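Local coordinates for protein pyruvate kinase 1 (Trypanosoma brucei brucei, PDB 4KCT) that catalyses phosphoryl transfer from phosphoenolpyruvate to ADP, yielding pyruvate and ATP, and also has an intrinsic decarboxylase activity, probably acting on oxaloacetate, at residues A[132-136]-A[156-162]. Residue numbers count along the deposited sequence, not the author numbering.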
ATOM      1  N   LEU A 132      28.557  33.771 -26.009  1.00 24.20           N
ATOM      2  CA  LEU A 132      27.256  33.581 -26.670  1.00 24.77           C
ATOM      3  C   LEU A 132      27.299  32.515 -27.793  1.00 28.54           C
ATOM      4  O   LEU A 132      26.414  31.667 -27.883  1.00 25.08           O
ATOM      5  CB  LEU A 132      26.721  34.909 -27.226  1.00 27.99           C
ATOM      6  CG  LEU A 132      25.406  34.841 -28.005  1.00 25.12           C
ATOM      7  CD1 LEU A 132      24.260  34.535 -27.054  1.00 27.77           C
ATOM      8  CD2 LEU A 132      25.150  36.146 -28.742  1.00 30.33           C
ATOM      9  N   THR A 133      28.329  32.549 -28.640  1.00 26.48           N
ATOM     10  CA  THR A 133      28.344  31.659 -29.816  1.00 31.16           C
ATOM     11  C   THR A 133      28.722  30.236 -29.467  1.00 34.19           C
ATOM     12  O   THR A 133      28.574  29.346 -30.287  1.00 35.95           O
ATOM     13  CB  THR A 133      29.288  32.154 -30.937  1.00 34.83           C
ATOM     14  OG1 THR A 133      30.631  32.197 -30.441  1.00 34.60           O
ATOM     15  CG2 THR A 133      28.882  33.535 -31.425  1.00 29.92           C
ATOM     16  N   ASN A 134      29.195  30.015 -28.245  1.00 31.12           N
ATOM     17  CA  ASN A 134      29.307  28.655 -27.719  1.00 36.71           C
ATOM     18  C   ASN A 134      28.053  28.180 -27.029  1.00 35.19           C
ATOM     19  O   ASN A 134      27.832  26.995 -26.918  1.00 40.82           O
ATOM     20  CB  ASN A 134      30.486  28.535 -26.759  1.00 38.83           C
ATOM     21  CG  ASN A 134      31.801  28.741 -27.449  1.00 47.59           C
ATOM     22  OD1 ASN A 134      31.939  28.417 -28.624  1.00 47.00           O
ATOM     23  ND2 ASN A 134      32.736  29.392 -26.767  1.00 47.58           N
ATOM     24  N   ALA A 135      27.303  29.107 -26.449  1.00 32.08           N
ATOM     25  CA  ALA A 135      26.164  28.748 -25.610  1.00 29.55           C
ATOM     26  C   ALA A 135      24.963  28.336 -26.450  1.00 32.92           C
ATOM     27  O   ALA A 135      24.224  27.445 -26.069  1.00 35.90           O
ATOM     28  CB  ALA A 135      25.794  29.899 -24.696  1.00 29.99           C
ATOM     29  N   VAL A 136      24.703  29.068 -27.532  1.00 33.28           N
ATOM     30  CA  VAL A 136      23.513  28.819 -28.341  1.00 34.24           C
ATOM     31  C   VAL A 136      23.857  28.406 -29.771  1.00 36.42           C
ATOM     32  O   VAL A 136      24.685  29.030 -30.427  1.00 39.25           O
ATOM     33  CB  VAL A 136      22.519  30.015 -28.330  1.00 36.34           C
ATOM     34  CG1 VAL A 136      23.147  31.242 -28.934  1.00 38.44           C
ATOM     35  CG2 VAL A 136      21.252  29.657 -29.094  1.00 38.19           C
ATOM     36  N   LYS A 156      25.762  30.539 -37.375  1.00 31.22           N
ATOM     37  CA  LYS A 156      26.903  31.224 -36.804  1.00 34.02           C
ATOM     38  C   LYS A 156      27.765  31.830 -37.910  1.00 35.89           C
ATOM     39  O   LYS A 156      28.247  31.110 -38.765  1.00 38.89           O
ATOM     40  CB  LYS A 156      27.729  30.244 -35.988  1.00 34.92           C
ATOM     41  CG  LYS A 156      29.040  30.830 -35.494  1.00 37.04           C
ATOM     42  CD  LYS A 156      29.509  30.107 -34.252  1.00 42.95           C
ATOM     43  CE  LYS A 156      30.950  29.681 -34.381  1.00 46.77           C
ATOM     44  NZ  LYS A 156      31.363  28.967 -33.148  1.00 48.89           N
ATOM     45  N   GLU A 157      27.943  33.152 -37.896  1.00 33.39           N
ATOM     46  CA  GLU A 157      28.699  33.851 -38.960  1.00 34.19           C
ATOM     47  C   GLU A 157      30.211  33.856 -38.732  1.00 35.81           C
ATOM     48  O   GLU A 157      30.989  33.703 -39.677  1.00 37.09           O
ATOM     49  CB  GLU A 157      28.200  35.282 -39.133  1.00 36.91           C
ATOM     50  CG  GLU A 157      26.731  35.378 -39.513  1.00 45.32           C
ATOM     51  CD  GLU A 157      26.414  34.614 -40.792  1.00 54.67           C
ATOM     52  OE1 GLU A 157      25.903  33.468 -40.701  1.00 48.99           O
ATOM     53  OE2 GLU A 157      26.745  35.127 -41.886  1.00 57.06           O
ATOM     54  N   ASP A 158      30.617  34.154 -37.499  1.00 34.30           N
ATOM     55  CA  ASP A 158      32.019  34.008 -37.066  1.00 35.10           C
ATOM     56  C   ASP A 158      31.994  33.802 -35.557  1.00 33.94           C
ATOM     57  O   ASP A 158      30.931  33.542 -34.995  1.00 30.55           O
ATOM     58  CB  ASP A 158      32.845  35.239 -37.447  1.00 32.49           C
ATOM     59  CG  ASP A 158      32.256  36.540 -36.906  1.00 42.65           C
ATOM     60  OD1 ASP A 158      31.813  36.584 -35.733  1.00 36.79           O
ATOM     61  OD2 ASP A 158      32.297  37.541 -37.633  1.00 46.03           O
ATOM     62  N   ASP A 159      33.149  33.790 -34.904  1.00 28.43           N
ATOM     63  CA  ASP A 159      33.160  33.339 -33.507  1.00 30.03           C
ATOM     64  C   ASP A 159      32.516  34.351 -32.562  1.00 26.96           C
ATOM     65  O   ASP A 159      32.289  34.055 -31.393  1.00 28.24           O
ATOM     66  CB  ASP A 159      34.570  32.961 -33.026  1.00 33.98           C
ATOM     67  CG  ASP A 159      35.515  34.117 -33.067  1.00 40.39           C
ATOM     68  OD1 ASP A 159      35.278  35.023 -33.896  1.00 41.52           O
ATOM     69  OD2 ASP A 159      36.509  34.116 -32.297  1.00 39.97           O
ATOM     70  N   ARG A 160      32.122  35.502 -33.091  1.00 24.68           N
ATOM     71  CA  ARG A 160      31.418  36.487 -32.273  1.00 28.39           C
ATOM     72  C   ARG A 160      30.026  36.912 -32.768  1.00 25.80           C
ATOM     73  O   ARG A 160      29.454  37.868 -32.246  1.00 26.86           O
ATOM     74  CB  ARG A 160      32.296  37.715 -32.065  1.00 29.06           C
ATOM     75  CG  ARG A 160      33.674  37.359 -31.523  1.00 35.15           C
ATOM     76  CD  ARG A 160      34.093  38.351 -30.463  1.00 35.77           C
ATOM     77  NE  ARG A 160      34.644  39.524 -31.094  1.00 34.50           N
ATOM     78  CZ  ARG A 160      35.260  40.503 -30.445  1.00 35.09           C
ATOM     79  NH1 ARG A 160      35.794  41.485 -31.132  1.00 28.52           N
ATOM     80  NH2 ARG A 160      35.305  40.518 -29.105  1.00 33.72           N
ATOM     81  N   THR A 161      29.490  36.226 -33.774  1.00 25.14           N
ATOM     82  CA  THR A 161      28.291  36.735 -34.456  1.00 25.18           C
ATOM     83  C   THR A 161      27.325  35.634 -34.880  1.00 26.64           C
ATOM     84  O   THR A 161      27.709  34.666 -35.543  1.00 24.12           O
ATOM     85  CB  THR A 161      28.665  37.591 -35.684  1.00 33.75           C
ATOM     86  OG1 THR A 161      29.777  38.427 -35.348  1.00 32.13           O
ATOM     87  CG2 THR A 161      27.462  38.467 -36.132  1.00 26.01           C
ATOM     88  N   LEU A 162      26.071  35.794 -34.489  1.00 23.75           N
ATOM     89  CA  LEU A 162      25.010  34.906 -34.914  1.00 24.75           C
ATOM     90  C   LEU A 162      24.033  35.670 -35.802  1.00 25.73           C
ATOM     91  O   LEU A 162      23.693  36.825 -35.528  1.00 27.77           O
ATOM     92  CB  LEU A 162      24.274  34.337 -33.693  1.00 25.08           C
ATOM     93  CG  LEU A 162      25.160  33.552 -32.722  1.00 26.03           C
ATOM     94  CD1 LEU A 162      24.361  33.154 -31.484  1.00 24.78           C
ATOM     95  CD2 LEU A 162      25.731  32.323 -33.411  1.00 27.09           C
TER
HETATM   96  O   HOH W   1      30.411  34.554 -28.808  1.00 38.89           O
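A short helix docks here against a beta hairpin in the small beta-rich domain of pyruvate kinase, the contact combining one direct hydrogen bond with an apolar patch. Thr133 OG1 donates to Asp159 O at 2.7 Å, and water 1 adds a second route, accepting from Thr133 N (2.9 Å) and donating to the same Asp159 O (3.2 Å). The Thr133 methyl lies over the turn, with CG2 3.6 Å from Thr161 N and 3.9 Å from Leu162 CD2. Deeper in, Leu162 CD1 meets Val136 CG1 at 3.4 Å and Leu132 CG at 4.0 Å; Leu132 and Leu162 also touch Val110 of strand 107-111. This is the B domain, which is inserted in the TIM barrel after its third strand and forms the mobile lid of the active site in pyruvate kinases. The hairpin closes through a type I turn, Asp158 to Thr161, next to a classic bulge in which Glu157 and Asp158 both face Thr161. Asp158 OD1 braces it, accepting from Arg160 N (2.9 Å, an Asx turn) and Thr161 OG1 (2.8 Å). At the exposed margin, Lys156 CD packs 3.9 Å from Thr133 CB.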